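Local structure of 2-pyrone-4,6-dicarboxylic acid hydrolase, putative (Pseudomonas putida, 2FFI) at residues G85-E90 / L104-V109; V93-L98 / I133-W138. The protein probably hydrolyses the lactone ring of 2-pyrone-4,6-dicarboxylate and folds as a TIM barrel of the amidohydrolase type. All blocks are in the same frame, centred on the assembly; numbering follows the deposited sequence.

Contact 1 of 2, residues G85-E90 / L104-V109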
# COMPACT_ATOMS: atom_id res chain seq x y z
N GLY A 85 -9.36 2.38 -0.17
CA GLY A 85 -9.03 0.98 -0.02
C GLY A 85 -8.90 0.10 -1.27
O GLY A 85 -9.60 0.29 -2.27
N VAL A 86 -7.98 -0.87 -1.18
CA VAL A 86 -7.68 -1.82 -2.24
C VAL A 86 -8.06 -3.22 -1.76
O VAL A 86 -8.03 -3.49 -0.56
CB VAL A 86 -6.18 -1.79 -2.60
CG1 VAL A 86 -5.67 -0.36 -2.61
CG2 VAL A 86 -5.40 -2.63 -1.63
N VAL A 87 -8.43 -4.10 -2.69
CA VAL A 87 -8.83 -5.46 -2.33
C VAL A 87 -7.95 -6.57 -2.94
O VAL A 87 -6.96 -6.29 -3.64
CB VAL A 87 -10.31 -5.74 -2.74
CG1 VAL A 87 -11.25 -4.79 -2.02
CG2 VAL A 87 -10.47 -5.60 -4.25
N MSE A 88 -8.30 -7.82 -2.63
CA MSE A 88 -7.60 -8.98 -3.18
C MSE A 88 -8.67 -9.81 -3.89
O MSE A 88 -9.67 -10.19 -3.30
CB MSE A 88 -6.89 -9.78 -2.08
CG MSE A 88 -5.59 -9.12 -1.60
SE MSE A 88 -4.50 -10.18 -0.36
CE MSE A 88 -3.66 -11.36 -1.69
N LEU A 89 -8.45 -10.07 -5.17
CA LEU A 89 -9.42 -10.81 -5.96
C LEU A 89 -8.99 -12.23 -6.33
O LEU A 89 -7.81 -12.51 -6.50
CB LEU A 89 -9.72 -10.04 -7.24
CG LEU A 89 -10.18 -8.60 -7.04
CD1 LEU A 89 -10.14 -7.88 -8.38
CD2 LEU A 89 -11.58 -8.58 -6.45
N GLU A 90 -9.97 -13.11 -6.46
CA GLU A 90 -9.69 -14.49 -6.81
C GLU A 90 -9.22 -14.52 -8.27
O GLU A 90 -9.45 -13.57 -9.01
CB GLU A 90 -10.95 -15.35 -6.64
CG GLU A 90 -10.71 -16.79 -6.18
CD GLU A 90 -10.78 -16.96 -4.67
OE1 GLU A 90 -9.73 -16.98 -3.99
OE2 GLU A 90 -11.92 -17.07 -4.15
N LEU A 104 -17.95 1.29 -4.90
CA LEU A 104 -17.89 1.36 -3.43
C LEU A 104 -16.70 2.14 -2.95
O LEU A 104 -16.67 2.60 -1.81
CB LEU A 104 -17.82 -0.04 -2.83
CG LEU A 104 -19.05 -0.93 -2.94
CD1 LEU A 104 -18.75 -2.32 -2.37
CD2 LEU A 104 -20.22 -0.28 -2.20
N GLY A 105 -15.71 2.30 -3.81
CA GLY A 105 -14.53 3.04 -3.42
C GLY A 105 -13.20 2.33 -3.58
O GLY A 105 -12.15 2.94 -3.31
N VAL A 106 -13.19 1.07 -4.02
CA VAL A 106 -11.90 0.41 -4.19
C VAL A 106 -11.29 0.79 -5.53
O VAL A 106 -11.96 0.75 -6.58
CB VAL A 106 -12.01 -1.13 -4.02
CG1 VAL A 106 -13.40 -1.56 -4.23
CG2 VAL A 106 -11.04 -1.84 -4.96
N ARG A 107 -10.02 1.19 -5.48
CA ARG A 107 -9.33 1.64 -6.67
C ARG A 107 -8.10 0.83 -7.10
O ARG A 107 -7.31 1.27 -7.94
CB ARG A 107 -8.91 3.10 -6.49
CG ARG A 107 -9.69 4.11 -7.33
CD ARG A 107 -11.16 4.14 -6.99
NE ARG A 107 -11.65 5.50 -7.06
CZ ARG A 107 -12.88 5.85 -6.74
NH1 ARG A 107 -13.24 7.13 -6.82
NH2 ARG A 107 -13.75 4.93 -6.35
N GLY A 108 -7.93 -0.35 -6.52
CA GLY A 108 -6.77 -1.15 -6.88
C GLY A 108 -6.90 -2.57 -6.38
O GLY A 108 -7.84 -2.88 -5.66
N VAL A 109 -5.96 -3.42 -6.80
CA VAL A 109 -5.94 -4.81 -6.36
C VAL A 109 -4.53 -5.09 -5.89
O VAL A 109 -3.57 -4.61 -6.48
CB VAL A 109 -6.27 -5.84 -7.49
CG1 VAL A 109 -7.71 -5.67 -7.98
CG2 VAL A 109 -5.31 -5.67 -8.64
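V87 and V106 meet by their branches, CG2 to CG2 at 3.9 Å. The two side chains cross at about a right angle. With chi1 at -61°, V87 CG2 sits between the backbone N and the carbonyl carbon, where it reaches V106. CB of V106 faces 85-90, and V106 CG2 also comes near G85 O.

A second apolar pair lies further along. L89 points toward 104-109 and crosses V109 at about a right angle as well. L89 CG is 3.9 Å from V109 CG1, and CD1 reaches the same methyl. M101 of helix 95-102 packs on V87, L89 and V106, so the helix covers this side of the contact.

The backbones are joined near V87. V87 N donates to G108 O at 3.3 Å, with 162° at the hydrogen. V109 CA also approaches V87 O at 3.3 Å, and a further backbone bond links V87 with R110. R107 N to G85 O is a weak bond of 3.4 Å.

G105, with positive phi, ends helix 95-102 in a Schellman motif and turns the chain back beside 85-90. The single V87-V109 bridge runs in the parallel sense. Segment 85-90 is not a regular strand, but it, helix 95-102 and strand 108-110 are arranged as in a beta-alpha-beta crossover, the unit repeated in TIM barrels.

Contact 2 of 2, residues V93-L98 / I133-W138; sequences VEQATL and IGEQGW
L98 and W138 bring together two neighbouring outer helices of the TIM barrel. L98 lies on helix 95-102. W138 follows helix 127-136 and leads into strand 139-142.

The tight part of the contact is centred on the buried L98. Its chi1 of -75° puts CG anti to the carbonyl carbon, and L98 CG lies 4.0 Å from W138 CZ3. The two side chains cross obliquely. L98 CB is 4.2 Å from W138 CH2. L98 O approaches the six-membered part of the indole on a slant, 3.2 Å from W138 CZ2. One branch of the same side chain, L98 CD2, rests on the backbone of I133, 3.9 Å from I133 N. M101 and A102, further along helix 95-102, also touch W138.

The looser side is polar and lies nearer the solvent. Q95 is partly exposed and E135 is exposed. Both point toward the opposite helix. Q95 CD comes to 3.8 Å from E135 CD, and their amide and carboxylate planes are 54° apart. Q95 and Q136 slide past each other in opposite directions. R132 is close by, and its NH1 makes a long, weak ion pair with E135 OE2.

Between the two sides, helix 127-136 ends in a Schellman motif. G137 has positive phi, and its N donates to G134 O at 2.9 Å. The turn brings W138 back beside Q136. Q136 CG lies 3.8 Å above one face of the W138 ring, offset toward the rim.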
# COMPACT_ATOMS: atom_id res chain seq x y z
N VAL A 93 -12.32 -13.36 -12.02
CA VAL A 93 -13.42 -12.55 -11.52
C VAL A 93 -14.06 -11.76 -12.65
O VAL A 93 -13.36 -11.28 -13.55
CB VAL A 93 -12.93 -11.57 -10.44
CG1 VAL A 93 -14.11 -10.84 -9.82
CG2 VAL A 93 -12.15 -12.33 -9.37
N GLU A 94 -15.37 -11.58 -12.59
CA GLU A 94 -16.06 -10.86 -13.65
C GLU A 94 -16.13 -9.34 -13.45
O GLU A 94 -16.20 -8.86 -12.33
CB GLU A 94 -17.47 -11.44 -13.83
CG GLU A 94 -18.50 -11.04 -12.77
CD GLU A 94 -18.26 -11.63 -11.39
OE1 GLU A 94 -19.25 -12.13 -10.78
OE2 GLU A 94 -17.10 -11.58 -10.90
N GLN A 95 -16.09 -8.60 -14.56
CA GLN A 95 -16.15 -7.14 -14.49
C GLN A 95 -17.31 -6.65 -13.63
O GLN A 95 -17.20 -5.63 -12.95
CB GLN A 95 -16.31 -6.54 -15.88
CG GLN A 95 -15.10 -6.67 -16.77
CD GLN A 95 -13.96 -5.74 -16.39
OE1 GLN A 95 -13.00 -5.62 -17.13
NE2 GLN A 95 -14.06 -5.10 -15.23
N ALA A 96 -18.42 -7.37 -13.67
CA ALA A 96 -19.56 -6.96 -12.87
C ALA A 96 -19.16 -6.65 -11.42
O ALA A 96 -19.48 -5.58 -10.91
CB ALA A 96 -20.64 -8.03 -12.91
N THR A 97 -18.47 -7.57 -10.74
CA THR A 97 -18.13 -7.29 -9.36
C THR A 97 -17.07 -6.19 -9.21
O THR A 97 -17.09 -5.47 -8.21
CB THR A 97 -17.68 -8.56 -8.59
OG1 THR A 97 -16.36 -8.94 -8.97
CG2 THR A 97 -18.64 -9.69 -8.85
N LEU A 98 -16.17 -6.06 -10.18
CA LEU A 98 -15.14 -5.02 -10.10
C LEU A 98 -15.77 -3.62 -10.18
O LEU A 98 -15.35 -2.70 -9.48
CB LEU A 98 -14.11 -5.17 -11.23
CG LEU A 98 -13.06 -6.28 -11.14
CD1 LEU A 98 -13.74 -7.62 -11.13
CD2 LEU A 98 -12.09 -6.19 -12.32
N ILE A 133 -8.81 -5.89 -14.33
CA ILE A 133 -8.49 -4.68 -13.57
C ILE A 133 -8.04 -3.54 -14.46
O ILE A 133 -8.18 -2.38 -14.10
CB ILE A 133 -7.38 -4.90 -12.50
CG1 ILE A 133 -6.02 -4.50 -13.06
CG2 ILE A 133 -7.37 -6.35 -12.05
CD1 ILE A 133 -4.94 -4.43 -12.01
N GLY A 134 -7.49 -3.88 -15.62
CA GLY A 134 -7.05 -2.85 -16.55
C GLY A 134 -8.22 -2.07 -17.12
O GLY A 134 -8.16 -0.84 -17.19
N GLU A 135 -9.27 -2.78 -17.53
CA GLU A 135 -10.46 -2.16 -18.11
C GLU A 135 -11.18 -1.32 -17.07
O GLU A 135 -11.99 -0.46 -17.42
CB GLU A 135 -11.41 -3.24 -18.67
CG GLU A 135 -12.79 -2.72 -19.14
CD GLU A 135 -13.74 -3.83 -19.66
OE1 GLU A 135 -14.96 -3.54 -19.79
OE2 GLU A 135 -13.28 -4.96 -19.95
N GLN A 136 -10.88 -1.56 -15.79
CA GLN A 136 -11.50 -0.77 -14.71
C GLN A 136 -10.60 0.40 -14.34
O GLN A 136 -11.02 1.32 -13.65
CB GLN A 136 -11.75 -1.64 -13.47
CG GLN A 136 -12.90 -1.13 -12.61
CD GLN A 136 -14.23 -1.23 -13.33
OE1 GLN A 136 -15.20 -0.60 -12.93
NE2 GLN A 136 -14.28 -2.03 -14.39
N GLY A 137 -9.35 0.34 -14.78
CA GLY A 137 -8.42 1.42 -14.49
C GLY A 137 -7.71 1.26 -13.17
O GLY A 137 -6.89 2.10 -12.81
N TRP A 138 -8.04 0.19 -12.45
CA TRP A 138 -7.45 -0.12 -11.14
C TRP A 138 -5.95 -0.37 -11.22
O TRP A 138 -5.46 -0.91 -12.20
CB TRP A 138 -8.13 -1.36 -10.53
CG TRP A 138 -9.47 -1.10 -9.97
CD1 TRP A 138 -10.13 0.09 -9.95
CD2 TRP A 138 -10.32 -2.05 -9.30
NE1 TRP A 138 -11.35 -0.05 -9.29
CE2 TRP A 138 -11.48 -1.35 -8.88
CE3 TRP A 138 -10.21 -3.41 -9.01
CZ2 TRP A 138 -12.52 -1.96 -8.19
CZ3 TRP A 138 -11.25 -4.03 -8.32
CH2 TRP A 138 -12.39 -3.30 -7.92

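Contact 1 comes first along the chain. It closes a short loop, from 85-90 through helix 95-102 to 104-109. Contact 2 starts inside that loop, at 93-98, and ends beyond it, at 133-138. The two contacts therefore cross. The loop of contact 2 holds strand 108-110 and most of helix 127-136. Contact 1 ties the extended run 85-90 to strand 108-110, at what is probably the barrel wall. Contact 2 ties the helices outside that wall to each other. W138 joins them. W138 NE1 is 2.9 Å from V106 O. W138 CE3 is 3.5 Å from V109 CG1. V109 CG2 also meets I133 CD1, at 3.6 Å.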